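Local coordinates for intracellular sulfur oxidation protein DsrF (Allochromatium vinosum, PDB 2HY5) that is of unknown function but could be involved in the oxidation of intracellular sulfur, at residues Arg13-Gly18 with Gly47-Thr52; Val28-Ala33 with Arg70-Tyr75; Arg78-Asp83 with Asn113-Ile118. All coordinates share one frame; numbering follows the deposited sequence.

Contact 1. Residues Arg13-Gly18 with Gly47-Thr52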
# COMPACT_ATOMS: atom_id res chain seq x y z
N ARG B 13 -11.25 7.64 2.09
CA ARG B 13 -11.52 6.38 2.77
C ARG B 13 -10.38 5.84 3.63
O ARG B 13 -10.53 4.78 4.24
CB ARG B 13 -11.90 5.31 1.74
CG ARG B 13 -13.22 5.58 1.02
CD ARG B 13 -13.53 4.48 0.01
NE ARG B 13 -13.52 3.16 0.63
CZ ARG B 13 -12.67 2.19 0.32
NH1 ARG B 13 -11.76 2.38 -0.62
NH2 ARG B 13 -12.74 1.02 0.95
N LYS B 14 -9.26 6.55 3.68
CA LYS B 14 -8.13 6.08 4.47
C LYS B 14 -7.87 6.89 5.73
O LYS B 14 -8.12 8.10 5.79
CB LYS B 14 -6.87 6.05 3.61
CG LYS B 14 -6.98 5.12 2.41
CD LYS B 14 -5.72 5.12 1.57
CE LYS B 14 -5.87 4.29 0.31
NZ LYS B 14 -6.16 2.86 0.60
N ALA B 15 -7.38 6.21 6.77
CA ALA B 15 -7.07 6.87 8.03
C ALA B 15 -5.85 7.75 7.83
O ALA B 15 -5.00 7.47 6.98
CB ALA B 15 -6.79 5.82 9.11
N PRO B 16 -5.74 8.84 8.60
CA PRO B 16 -4.61 9.76 8.50
C PRO B 16 -3.33 9.22 9.13
O PRO B 16 -3.37 8.30 9.95
CB PRO B 16 -5.14 11.00 9.22
CG PRO B 16 -5.95 10.41 10.31
CD PRO B 16 -6.72 9.32 9.60
N TYR B 17 -2.20 9.79 8.71
CA TYR B 17 -0.87 9.46 9.20
C TYR B 17 -0.23 8.13 8.81
O TYR B 17 0.97 8.09 8.52
CB TYR B 17 -0.84 9.62 10.72
CG TYR B 17 -1.27 11.00 11.15
CD1 TYR B 17 -2.47 11.19 11.84
CD2 TYR B 17 -0.51 12.12 10.83
CE1 TYR B 17 -2.91 12.46 12.18
CE2 TYR B 17 -0.94 13.40 11.17
CZ TYR B 17 -2.14 13.56 11.84
OH TYR B 17 -2.58 14.83 12.15
N GLY B 18 -1.00 7.05 8.80
CA GLY B 18 -0.45 5.76 8.42
C GLY B 18 0.05 5.81 6.98
O GLY B 18 1.01 5.13 6.61
N GLY B 47 -11.97 6.74 6.34
CA GLY B 47 -11.84 8.16 6.04
C GLY B 47 -12.47 9.01 7.13
O GLY B 47 -12.09 10.17 7.32
N VAL B 48 -13.44 8.46 7.85
CA VAL B 48 -14.08 9.24 8.91
C VAL B 48 -13.08 9.57 10.02
O VAL B 48 -13.26 10.52 10.76
CB VAL B 48 -15.30 8.51 9.52
CG1 VAL B 48 -16.30 8.15 8.41
CG2 VAL B 48 -14.86 7.27 10.28
N TYR B 49 -12.01 8.79 10.11
CA TYR B 49 -10.98 9.02 11.12
C TYR B 49 -10.18 10.29 10.80
O TYR B 49 -9.50 10.84 11.66
CB TYR B 49 -10.04 7.82 11.20
CG TYR B 49 -10.56 6.67 12.03
CD1 TYR B 49 -10.44 5.35 11.59
CD2 TYR B 49 -11.12 6.89 13.29
CE1 TYR B 49 -10.86 4.29 12.38
CE2 TYR B 49 -11.54 5.84 14.09
CZ TYR B 49 -11.40 4.54 13.63
OH TYR B 49 -11.79 3.50 14.43
N GLN B 50 -10.26 10.74 9.55
CA GLN B 50 -9.53 11.94 9.16
C GLN B 50 -10.08 13.17 9.88
O GLN B 50 -9.39 14.18 10.04
CB GLN B 50 -9.64 12.16 7.65
CG GLN B 50 -8.87 11.16 6.80
CD GLN B 50 -8.92 11.51 5.33
OE1 GLN B 50 -9.03 12.68 4.97
NE2 GLN B 50 -8.81 10.51 4.47
N LEU B 51 -11.33 13.08 10.34
CA LEU B 51 -11.96 14.21 11.01
C LEU B 51 -12.02 14.17 12.53
O LEU B 51 -12.75 14.96 13.13
CB LEU B 51 -13.37 14.42 10.47
CG LEU B 51 -13.51 14.75 8.98
CD1 LEU B 51 -14.99 14.90 8.63
CD2 LEU B 51 -12.75 16.03 8.67
N THR B 52 -11.27 13.27 13.17
CA THR B 52 -11.30 13.21 14.63
C THR B 52 -10.74 14.48 15.25
O THR B 52 -9.84 15.11 14.70
CB THR B 52 -10.50 12.00 15.17
OG1 THR B 52 -9.13 12.11 14.75
CG2 THR B 52 -11.08 10.70 14.67
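The carbonyl oxygen Lys14 O is the best-held polar atom of this contact, and one hydrogen bond from across the contact grips it. Its donor, Gln50 NE2, lies 2.8 Å from Lys14 O and in the carbonyl plane, the oxygen being close to the amide plane of Gln50 in turn. The N-H...O angle of 161° makes the bond nearly straight. Gln50 gets there with CG anti to its own carbonyl carbon (chi1 -69°) and an extended chain beyond, so that CG passes 3.3 Å from Lys14 O and 4.0 Å from Pro16 CD. The other end of the carboxamide, OE1, is bonded to Tyr69 OH, which leaves the group little rotational freedom. An alanine at Gln50 would remove both bonds and would probably loosen the loop at Lys14 O. Beside this bond the Pro16 ring lies along the backbone, with CD 3.8 Å from Tyr49 O and 4.0 Å from Tyr49 CB. Tyr49 then turns its ring away to stack on Tyr38 of a neighbouring DsrH subunit. At the other end Arg13 and Gly47 come very close, their CA atoms 3.7 Å apart, and a CB on Gly47 would collide with Arg13 N. Arg13 itself turns CB away, its NE salt-bridged to Asp45. A buried hydrogen bond from side-chain amide to backbone carbonyl, beside close apolar and backbone packing, joins two loops at an interface with DsrH.

Contact 2. Residues Val28-Ala33 with Arg70-Tyr75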
# COMPACT_ATOMS: atom_id res chain seq x y z
N VAL B 28 -5.45 18.53 -2.75
CA VAL B 28 -6.19 18.65 -4.01
C VAL B 28 -7.47 19.47 -3.81
O VAL B 28 -7.83 20.28 -4.67
CB VAL B 28 -6.58 17.26 -4.57
CG1 VAL B 28 -7.30 17.44 -5.91
CG2 VAL B 28 -5.33 16.41 -4.77
N VAL B 29 -8.15 19.26 -2.69
CA VAL B 29 -9.37 20.00 -2.42
C VAL B 29 -9.09 21.49 -2.36
O VAL B 29 -9.84 22.29 -2.92
CB VAL B 29 -10.02 19.56 -1.09
CG1 VAL B 29 -11.24 20.42 -0.78
CG2 VAL B 29 -10.40 18.09 -1.16
N LEU B 30 -8.00 21.88 -1.70
CA LEU B 30 -7.64 23.29 -1.57
C LEU B 30 -7.33 23.88 -2.94
O LEU B 30 -7.75 24.99 -3.26
CB LEU B 30 -6.43 23.45 -0.65
CG LEU B 30 -6.58 22.89 0.77
CD1 LEU B 30 -5.31 23.19 1.57
CD2 LEU B 30 -7.79 23.51 1.45
N ILE B 31 -6.59 23.13 -3.75
CA ILE B 31 -6.23 23.57 -5.10
C ILE B 31 -7.47 23.69 -5.99
O ILE B 31 -7.62 24.66 -6.74
CB ILE B 31 -5.24 22.58 -5.75
CG1 ILE B 31 -3.88 22.66 -5.06
CG2 ILE B 31 -5.11 22.86 -7.25
CD1 ILE B 31 -3.17 23.99 -5.25
N GLY B 32 -8.36 22.71 -5.90
CA GLY B 32 -9.56 22.72 -6.71
C GLY B 32 -10.51 23.86 -6.42
O GLY B 32 -11.37 24.18 -7.24
N ALA B 33 -10.37 24.49 -5.26
CA ALA B 33 -11.24 25.59 -4.87
C ALA B 33 -11.26 26.72 -5.88
O ALA B 33 -12.32 27.27 -6.19
CB ALA B 33 -10.82 26.12 -3.50
N ARG B 70 -10.37 22.26 9.13
CA ARG B 70 -11.26 23.29 9.66
C ARG B 70 -11.29 24.57 8.83
O ARG B 70 -12.11 25.46 9.08
CB ARG B 70 -10.89 23.61 11.11
CG ARG B 70 -11.14 22.44 12.06
CD ARG B 70 -11.15 22.87 13.52
NE ARG B 70 -9.83 23.25 14.00
CZ ARG B 70 -8.83 22.39 14.21
NH1 ARG B 70 -9.01 21.10 13.98
NH2 ARG B 70 -7.67 22.83 14.66
N THR B 71 -10.41 24.65 7.83
CA THR B 71 -10.36 25.83 6.96
C THR B 71 -11.09 25.61 5.64
O THR B 71 -11.24 26.54 4.85
CB THR B 71 -8.90 26.21 6.62
OG1 THR B 71 -8.35 25.24 5.73
CG2 THR B 71 -8.06 26.28 7.88
N LEU B 72 -11.54 24.38 5.41
CA LEU B 72 -12.24 24.05 4.17
C LEU B 72 -13.36 25.00 3.80
O LEU B 72 -13.57 25.28 2.62
CB LEU B 72 -12.77 22.61 4.23
CG LEU B 72 -11.71 21.51 4.11
CD1 LEU B 72 -12.37 20.15 4.24
CD2 LEU B 72 -10.99 21.63 2.77
N GLY B 73 -14.08 25.51 4.79
CA GLY B 73 -15.16 26.44 4.51
C GLY B 73 -14.61 27.70 3.87
O GLY B 73 -15.27 28.33 3.04
N ASP B 74 -13.39 28.07 4.25
CA ASP B 74 -12.76 29.26 3.70
C ASP B 74 -12.43 29.06 2.22
O ASP B 74 -12.22 30.03 1.49
CB ASP B 74 -11.49 29.59 4.48
CG ASP B 74 -11.77 29.96 5.93
OD1 ASP B 74 -12.59 30.87 6.15
OD2 ASP B 74 -11.18 29.34 6.83
N TYR B 75 -12.37 27.81 1.78
CA TYR B 75 -12.08 27.49 0.39
C TYR B 75 -13.35 27.14 -0.39
O TYR B 75 -13.32 26.34 -1.32
CB TYR B 75 -11.09 26.33 0.29
CG TYR B 75 -9.68 26.69 0.70
CD1 TYR B 75 -9.33 26.82 2.04
CD2 TYR B 75 -8.70 26.92 -0.27
CE1 TYR B 75 -8.03 27.16 2.41
CE2 TYR B 75 -7.41 27.27 0.08
CZ TYR B 75 -7.07 27.39 1.42
OH TYR B 75 -5.79 27.74 1.78
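Leu30 sets CG anti to its carbonyl carbon (chi1 -58°) and carries its CD2 branch out over the ring of Tyr75, whose CG is likewise anti to the carbonyl carbon (chi1 -72°). The methyl Leu30 CD2 sits almost exactly above the ring centre, 3.6 Å from the centroid of the Tyr75 ring and 7° off its normal, a CH-pi contact over the face. Ala33 approaches the same ring differently: its CB lies at the edge, near the ring plane, 3.8 Å from Tyr75 CB and 3.3 Å from Tyr75 O. Thr71 O also lies in plane at the ring edge. Leu72 brings one methyl, CD2, to 3.8 Å from Val29 CG1 and 3.9 Å from Leu30 CD2, the Val29 and Leu72 chains crossing at about a right angle. No hydrogen bond spans the two segments, so they are held by van der Waals and CH-pi contacts. The contact packs the C-terminal part of helix 21-32 against the 3-10 turn at 72-74, in the long loop between strands 38-43 and 79-83. Val29 also reaches Tyr10 on strand 7-12, whereas Val28 and Ile31 pack on Leu112 and Gly113 of a neighbouring DsrE subunit.

Contact 3. Residues Arg78-Asp83 with Asn113-Ile118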
# COMPACT_ATOMS: atom_id res chain seq x y z
N ARG B 78 -18.73 23.81 0.83
CA ARG B 78 -19.96 23.88 1.61
C ARG B 78 -20.50 22.49 1.93
O ARG B 78 -21.17 22.29 2.96
CB ARG B 78 -21.01 24.67 0.82
CG ARG B 78 -22.40 24.72 1.42
CD ARG B 78 -22.43 25.50 2.72
NE ARG B 78 -23.80 25.75 3.18
CZ ARG B 78 -24.63 26.61 2.60
NH1 ARG B 78 -24.25 27.31 1.54
NH2 ARG B 78 -25.86 26.77 3.09
N ARG B 79 -20.21 21.53 1.06
CA ARG B 79 -20.70 20.17 1.23
C ARG B 79 -19.65 19.16 1.70
O ARG B 79 -18.83 18.69 0.92
CB ARG B 79 -21.31 19.67 -0.08
CG ARG B 79 -22.46 20.52 -0.59
CD ARG B 79 -23.55 20.64 0.47
NE ARG B 79 -24.64 21.50 0.03
CZ ARG B 79 -25.68 21.83 0.79
NH1 ARG B 79 -25.77 21.37 2.03
NH2 ARG B 79 -26.63 22.62 0.31
N ILE B 80 -19.70 18.84 2.99
CA ILE B 80 -18.79 17.88 3.60
C ILE B 80 -19.67 16.82 4.24
O ILE B 80 -20.46 17.11 5.13
CB ILE B 80 -17.90 18.57 4.66
CG1 ILE B 80 -17.02 19.61 3.97
CG2 ILE B 80 -17.06 17.53 5.39
CD1 ILE B 80 -16.11 20.37 4.92
N TYR B 81 -19.53 15.58 3.77
CA TYR B 81 -20.35 14.48 4.27
C TYR B 81 -19.57 13.38 4.96
O TYR B 81 -18.44 13.07 4.60
CB TYR B 81 -21.13 13.85 3.11
CG TYR B 81 -21.98 14.82 2.34
CD1 TYR B 81 -21.57 15.32 1.10
CD2 TYR B 81 -23.21 15.25 2.83
CE1 TYR B 81 -22.36 16.20 0.37
CE2 TYR B 81 -24.01 16.13 2.12
CZ TYR B 81 -23.58 16.60 0.89
OH TYR B 81 -24.38 17.47 0.19
N VAL B 82 -20.21 12.77 5.96
CA VAL B 82 -19.61 11.69 6.73
C VAL B 82 -20.61 10.55 6.81
O VAL B 82 -21.75 10.75 7.21
CB VAL B 82 -19.25 12.15 8.16
CG1 VAL B 82 -18.58 11.02 8.92
CG2 VAL B 82 -18.32 13.36 8.08
N ASP B 83 -20.17 9.35 6.42
CA ASP B 83 -21.03 8.16 6.42
C ASP B 83 -21.38 7.73 7.84
O ASP B 83 -20.50 7.37 8.61
CB ASP B 83 -20.32 7.02 5.68
CG ASP B 83 -21.18 5.78 5.58
OD1 ASP B 83 -22.27 5.86 4.98
OD2 ASP B 83 -20.76 4.72 6.10
N ASN B 113 -20.78 24.87 11.85
CA ASN B 113 -20.35 23.57 11.36
C ASN B 113 -21.21 23.10 10.20
O ASN B 113 -22.43 23.08 10.28
CB ASN B 113 -20.41 22.54 12.50
CG ASN B 113 -19.87 21.18 12.09
OD1 ASN B 113 -19.06 21.07 11.17
ND2 ASN B 113 -20.32 20.13 12.78
N ILE B 114 -20.55 22.72 9.11
CA ILE B 114 -21.27 22.23 7.95
C ILE B 114 -21.07 20.74 7.73
O ILE B 114 -21.60 20.17 6.78
CB ILE B 114 -20.87 23.02 6.67
CG1 ILE B 114 -19.36 23.17 6.57
CG2 ILE B 114 -21.52 24.39 6.70
CD1 ILE B 114 -18.60 21.89 6.36
N VAL B 115 -20.30 20.10 8.61
CA VAL B 115 -20.08 18.66 8.49
C VAL B 115 -21.41 17.97 8.73
O VAL B 115 -22.04 18.12 9.79
CB VAL B 115 -19.05 18.15 9.52
CG1 VAL B 115 -18.94 16.63 9.43
CG2 VAL B 115 -17.69 18.78 9.26
N GLU B 116 -21.86 17.21 7.73
CA GLU B 116 -23.13 16.50 7.83
C GLU B 116 -23.01 14.99 7.79
O GLU B 116 -22.40 14.43 6.88
CB GLU B 116 -24.06 16.96 6.71
CG GLU B 116 -25.37 16.21 6.66
CD GLU B 116 -26.33 16.76 5.63
OE1 GLU B 116 -25.99 16.75 4.42
OE2 GLU B 116 -27.42 17.21 6.02
N VAL B 117 -23.60 14.33 8.78
CA VAL B 117 -23.60 12.88 8.86
C VAL B 117 -24.79 12.38 8.05
O VAL B 117 -25.93 12.81 8.27
CB VAL B 117 -23.70 12.41 10.32
CG1 VAL B 117 -23.81 10.89 10.38
CG2 VAL B 117 -22.49 12.88 11.10
N ILE B 118 -24.53 11.48 7.10
CA ILE B 118 -25.58 10.95 6.24
C ILE B 118 -25.65 9.43 6.18
O ILE B 118 -24.67 8.74 6.46
CB ILE B 118 -25.44 11.47 4.80
CG1 ILE B 118 -24.05 11.11 4.26
CG2 ILE B 118 -25.68 12.97 4.78
CD1 ILE B 118 -23.87 11.41 2.76
O HOH W 1 -22.29 19.68 4.24
O HOH W 2 -24.77 19.03 3.84
O HOH W 3 -27.33 17.80 1.59
O HOH W 4 -24.14 5.34 6.45
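Tyr81 and Glu116 lie side by side and point the same way, the phenol ring and the carboxylate only 22° from coplanar, so that Glu116 OE1 meets the ring edge 3.1 Å from Tyr81 CE2. A water bonded to Glu116 OE1 also accepts from Arg79 NH1, bridging opposite charges that do not touch. Ile118 joins Tyr81 on this face: with CG1 in the crowded position between its backbone N and carbonyl carbon (chi1 57°), it brings CD1 obliquely to 3.7 Å from Tyr81 CB. On the other face Val82 CG2 meets Val115 CG1 at 3.6 Å, also obliquely. Farther along, Ile80 and Ile114 meet methyl to methyl, their CD1 atoms only 3.3 Å apart, tighter than ordinary van der Waals contact; here too Ile114 holds CG1 in the crowded position. The backbones run parallel in register, hydrogen-bonded from Glu116 N to Ile80 O (3.0 Å), from Val82 N to Glu116 O (2.9 Å) and from Ile118 N to Val82 O (2.9 Å), the second donor lying above the carbonyl plane. These are the strands of a crossover connection that includes helix 84-89, which packs by Leu87 on Val82 and Val117 and has Asp83, whose OD2 is hydrogen-bonded to Ser86 OG, as its N-cap. Helix 120-129 covers the Tyr81 and Ile118 face with Leu126, and strand 38-43 continues the sheet beyond strand 79-83.

Overall arrangement
From the N terminus the chain leaves strand 7-12 into loop 13-18, where contact 1 opens; it closes at 47-52, just past strand 38-43, so that helix 21-32 lies within its span. Contact 2 opens on that helix, at 28-33, and closes at 70-75 in the long loop before strand 79-83, so the two spans cross. Contact 3 follows both in series, pairing strand 79-83 with strand 115-118, outermost on one side within this chain. Contacts 1 and 2 do not touch, their nearest atoms being about 6 Å apart, yet each reaches contact 3: Val48 and Leu51 pack on Val82, and Leu72 on Ile80. Segments 47-52 and 70-75 thus both pack on strand 79-83.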